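Disulfide bond protein A (Staphylococcus aureus, PDB 3BCI) probably acts as a thiol:disulfide oxidoreductase of the DsbA type, introducing or exchanging disulfide bonds in folding proteins through a redox-active CxxC centre. Local coordinates at residues I62-Y74 / D123-E136. Sequence-based numbering, arbitrary orientation.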
# COMPACT_ATOMS: atom_id res chain seq x y z
N ILE A 62 -1.97 -10.37 5.52
CA ILE A 62 -0.69 -10.01 6.12
C ILE A 62 0.48 -10.43 5.23
O ILE A 62 1.53 -9.77 5.23
CB ILE A 62 -0.54 -10.66 7.52
CG1 ILE A 62 0.63 -10.03 8.28
CG2 ILE A 62 -0.33 -12.17 7.38
CD1 ILE A 62 0.42 -8.56 8.63
N VAL A 63 0.32 -11.52 4.49
CA VAL A 63 1.38 -11.99 3.61
C VAL A 63 1.55 -10.98 2.49
O VAL A 63 2.68 -10.62 2.13
CB VAL A 63 1.05 -13.38 3.00
CG1 VAL A 63 2.20 -13.83 2.11
CG2 VAL A 63 0.84 -14.40 4.12
N GLY A 64 0.43 -10.52 1.94
CA GLY A 64 0.49 -9.53 0.88
C GLY A 64 1.12 -8.25 1.40
O GLY A 64 1.89 -7.60 0.69
N SER A 65 0.80 -7.91 2.64
CA SER A 65 1.35 -6.70 3.26
C SER A 65 2.86 -6.80 3.42
O SER A 65 3.57 -5.83 3.19
CB SER A 65 0.71 -6.46 4.63
OG SER A 65 1.20 -5.27 5.21
N ARG A 66 3.35 -7.97 3.82
CA ARG A 66 4.80 -8.17 3.97
C ARG A 66 5.52 -7.97 2.63
O ARG A 66 6.51 -7.26 2.55
CB ARG A 66 5.10 -9.58 4.49
CG ARG A 66 4.64 -9.83 5.92
CD ARG A 66 4.67 -11.32 6.23
NE ARG A 66 4.11 -11.62 7.54
CZ ARG A 66 3.57 -12.78 7.87
NH1 ARG A 66 3.52 -13.77 6.98
NH2 ARG A 66 3.08 -12.96 9.08
N ALA A 67 5.02 -8.61 1.58
CA ALA A 67 5.64 -8.50 0.26
C ALA A 67 5.63 -7.04 -0.17
O ALA A 67 6.61 -6.53 -0.72
CB ALA A 67 4.89 -9.35 -0.76
N SER A 68 4.51 -6.36 0.09
CA SER A 68 4.36 -4.95 -0.26
C SER A 68 5.41 -4.11 0.45
O SER A 68 6.06 -3.26 -0.17
CB SER A 68 2.95 -4.48 0.14
OG SER A 68 2.75 -3.11 -0.20
N HIS A 69 5.59 -4.34 1.75
CA HIS A 69 6.58 -3.59 2.52
C HIS A 69 8.01 -3.92 2.09
O HIS A 69 8.89 -3.07 2.15
CB HIS A 69 6.40 -3.86 4.02
CG HIS A 69 5.38 -2.98 4.66
ND1 HIS A 69 5.60 -1.64 4.92
CD2 HIS A 69 4.11 -3.23 5.06
CE1 HIS A 69 4.51 -1.11 5.44
NE2 HIS A 69 3.59 -2.05 5.54
N ALA A 70 8.23 -5.15 1.64
CA ALA A 70 9.56 -5.54 1.18
C ALA A 70 9.88 -4.75 -0.09
O ALA A 70 10.98 -4.21 -0.24
CB ALA A 70 9.61 -7.05 0.89
N VAL A 71 8.91 -4.66 -0.99
CA VAL A 71 9.09 -3.91 -2.23
C VAL A 71 9.38 -2.44 -1.93
O VAL A 71 10.29 -1.84 -2.51
CB VAL A 71 7.83 -3.99 -3.13
CG1 VAL A 71 7.96 -3.03 -4.32
CG2 VAL A 71 7.64 -5.42 -3.63
N LEU A 72 8.61 -1.86 -1.01
CA LEU A 72 8.78 -0.47 -0.64
C LEU A 72 10.19 -0.16 -0.11
O LEU A 72 10.82 0.82 -0.52
CB LEU A 72 7.75 -0.08 0.43
CG LEU A 72 7.95 1.30 1.08
CD1 LEU A 72 7.82 2.38 0.01
CD2 LEU A 72 6.92 1.50 2.19
N MET A 73 10.69 -1.00 0.79
CA MET A 73 12.01 -0.75 1.36
C MET A 73 13.21 -1.04 0.47
O MET A 73 14.25 -0.41 0.62
CB MET A 73 12.17 -1.52 2.68
CG MET A 73 12.04 -3.02 2.56
SD MET A 73 12.28 -3.84 4.15
CE MET A 73 10.99 -3.07 5.11
N TYR A 74 13.07 -1.99 -0.46
CA TYR A 74 14.18 -2.34 -1.35
C TYR A 74 14.07 -1.81 -2.78
O TYR A 74 15.07 -1.74 -3.49
CB TYR A 74 14.35 -3.86 -1.39
CG TYR A 74 14.72 -4.45 -0.06
CD1 TYR A 74 15.82 -3.98 0.66
CD2 TYR A 74 13.99 -5.50 0.50
CE1 TYR A 74 16.19 -4.53 1.88
CE2 TYR A 74 14.34 -6.06 1.72
CZ TYR A 74 15.44 -5.57 2.41
OH TYR A 74 15.81 -6.12 3.61
N ASP A 123 13.08 -11.63 1.91
CA ASP A 123 12.77 -10.80 3.07
C ASP A 123 11.33 -10.93 3.58
O ASP A 123 11.12 -11.11 4.78
CB ASP A 123 13.09 -9.33 2.77
CG ASP A 123 13.14 -8.47 4.04
OD1 ASP A 123 12.08 -8.13 4.59
OD2 ASP A 123 14.26 -8.14 4.48
N TYR A 124 10.35 -10.87 2.68
CA TYR A 124 8.96 -10.96 3.12
C TYR A 124 8.54 -12.35 3.60
O TYR A 124 7.50 -12.50 4.23
CB TYR A 124 8.01 -10.45 2.02
CG TYR A 124 7.44 -11.49 1.06
CD1 TYR A 124 6.28 -12.20 1.38
CD2 TYR A 124 8.03 -11.71 -0.18
CE1 TYR A 124 5.72 -13.10 0.47
CE2 TYR A 124 7.47 -12.62 -1.10
CZ TYR A 124 6.32 -13.31 -0.76
OH TYR A 124 5.77 -14.20 -1.66
N LYS A 125 9.37 -13.35 3.32
CA LYS A 125 9.07 -14.72 3.74
C LYS A 125 9.85 -15.11 5.00
O LYS A 125 9.66 -16.20 5.53
CB LYS A 125 9.41 -15.71 2.62
CG LYS A 125 8.67 -15.46 1.32
CD LYS A 125 9.05 -16.50 0.28
CE LYS A 125 8.33 -16.26 -1.03
NZ LYS A 125 8.70 -17.26 -2.06
N THR A 126 10.73 -14.23 5.46
CA THR A 126 11.54 -14.52 6.64
C THR A 126 10.94 -13.95 7.93
O THR A 126 10.79 -12.74 8.06
CB THR A 126 12.96 -13.98 6.47
OG1 THR A 126 13.54 -14.52 5.28
CG2 THR A 126 13.83 -14.36 7.67
N LYS A 127 10.62 -14.82 8.87
CA LYS A 127 10.04 -14.37 10.13
C LYS A 127 10.89 -13.30 10.80
O LYS A 127 12.11 -13.41 10.87
CB LYS A 127 9.85 -15.54 11.08
CG LYS A 127 9.50 -15.10 12.50
CD LYS A 127 8.45 -15.99 13.13
CE LYS A 127 8.10 -15.51 14.52
NZ LYS A 127 6.95 -16.26 15.08
N ASP A 128 10.22 -12.26 11.28
CA ASP A 128 10.86 -11.14 11.96
C ASP A 128 11.83 -10.31 11.14
O ASP A 128 12.69 -9.63 11.70
CB ASP A 128 11.54 -11.61 13.24
CG ASP A 128 10.54 -12.02 14.31
OD1 ASP A 128 9.55 -11.27 14.51
OD2 ASP A 128 10.72 -13.08 14.94
N SER A 129 11.70 -10.35 9.82
CA SER A 129 12.55 -9.55 8.95
C SER A 129 11.98 -8.14 9.06
O SER A 129 10.96 -7.93 9.71
CB SER A 129 12.42 -10.01 7.50
OG SER A 129 11.11 -9.78 7.03
N LYS A 130 12.64 -7.17 8.44
CA LYS A 130 12.14 -5.80 8.50
C LYS A 130 10.76 -5.66 7.86
O LYS A 130 9.92 -4.92 8.37
CB LYS A 130 13.13 -4.83 7.84
CG LYS A 130 14.41 -4.62 8.65
CD LYS A 130 15.37 -3.66 7.98
CE LYS A 130 15.98 -4.25 6.72
NZ LYS A 130 16.97 -3.33 6.09
N SER A 131 10.50 -6.36 6.76
CA SER A 131 9.20 -6.24 6.11
C SER A 131 8.14 -6.96 6.94
O SER A 131 6.97 -6.59 6.95
CB SER A 131 9.23 -6.81 4.68
OG SER A 131 9.47 -8.21 4.66
N TRP A 132 8.58 -7.99 7.65
CA TRP A 132 7.69 -8.76 8.50
C TRP A 132 7.21 -7.87 9.66
O TRP A 132 6.02 -7.82 9.97
CB TRP A 132 8.45 -9.98 9.04
CG TRP A 132 7.60 -10.96 9.74
CD1 TRP A 132 7.01 -10.82 10.97
CD2 TRP A 132 7.24 -12.27 9.28
NE1 TRP A 132 6.33 -11.97 11.30
CE2 TRP A 132 6.46 -12.87 10.28
CE3 TRP A 132 7.53 -12.99 8.11
CZ2 TRP A 132 5.94 -14.16 10.15
CZ3 TRP A 132 7.02 -14.27 7.98
CH2 TRP A 132 6.24 -14.85 8.99
N LYS A 133 8.15 -7.17 10.27
CA LYS A 133 7.81 -6.29 11.38
C LYS A 133 6.96 -5.12 10.93
O LYS A 133 6.02 -4.72 11.61
CB LYS A 133 9.09 -5.79 12.05
CG LYS A 133 9.81 -6.89 12.80
CD LYS A 133 11.08 -6.40 13.46
CE LYS A 133 11.64 -7.50 14.35
NZ LYS A 133 12.95 -7.14 14.94
N ALA A 134 7.28 -4.59 9.75
CA ALA A 134 6.54 -3.47 9.19
C ALA A 134 5.08 -3.85 8.98
O ALA A 134 4.18 -3.07 9.30
CB ALA A 134 7.17 -3.03 7.87
N ALA A 135 4.84 -5.04 8.44
CA ALA A 135 3.48 -5.48 8.19
C ALA A 135 2.70 -5.56 9.50
O ALA A 135 1.55 -5.14 9.57
CB ALA A 135 3.48 -6.84 7.47
N GLU A 136 3.34 -6.08 10.54
CA GLU A 136 2.71 -6.18 11.85
C GLU A 136 2.44 -4.79 12.42
O GLU A 136 1.35 -4.52 12.94
CB GLU A 136 3.60 -6.94 12.83
CG GLU A 136 3.73 -8.44 12.56
CD GLU A 136 2.39 -9.15 12.56
OE1 GLU A 136 1.53 -8.80 13.41
OE2 GLU A 136 2.19 -10.07 11.73
O HOH W 1 -0.15 -5.00 7.52
O HOH W 2 3.96 -9.72 9.63
O HOH W 3 5.30 -14.14 4.66
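In the helical domain that DsbA proteins insert into the thioredoxin fold, helix 62-74 packs against the end of helix 114-125 and the start of helix 130-144, with Arg66 flat on Trp132. The evidence for a cation-pi stack is direct: the guanidinium and indole planes differ by 8°, and Arg66 CZ stands 3.5 Å from the centroid of the six-membered ring. An extended chain from CG to NE lays the arginine alongside the indole, while Ile62 CG2 lies over the rim of the opposite guanidinium face. One water links Arg66 NE to Trp132 O and Glu136 OE2; another joins Arg66 NH1 to Tyr124 O. Deeper in, Ala67 CB sits over the centre of the Tyr124 ring, 3.8 Å from its centroid, and Ala135 CB fills a hole between Ile62, Ser65, Arg66 and His69. Ala134 CB lies over one face of His69, whose NE2 is hydrogen-bonded to Asp138. At the far end, Tyr74 OH donates to Asp123 OD2 (2.7 Å), 52° out of the carboxylate plane. Asp123 OD1 accepts from Ser131 OG (2.6 Å) through its anti lone pair and also from Ser131 N (3.2 Å). Three donors thus grip this carboxylate, which probably favours its charged form and ties both later helices to helix 62-74.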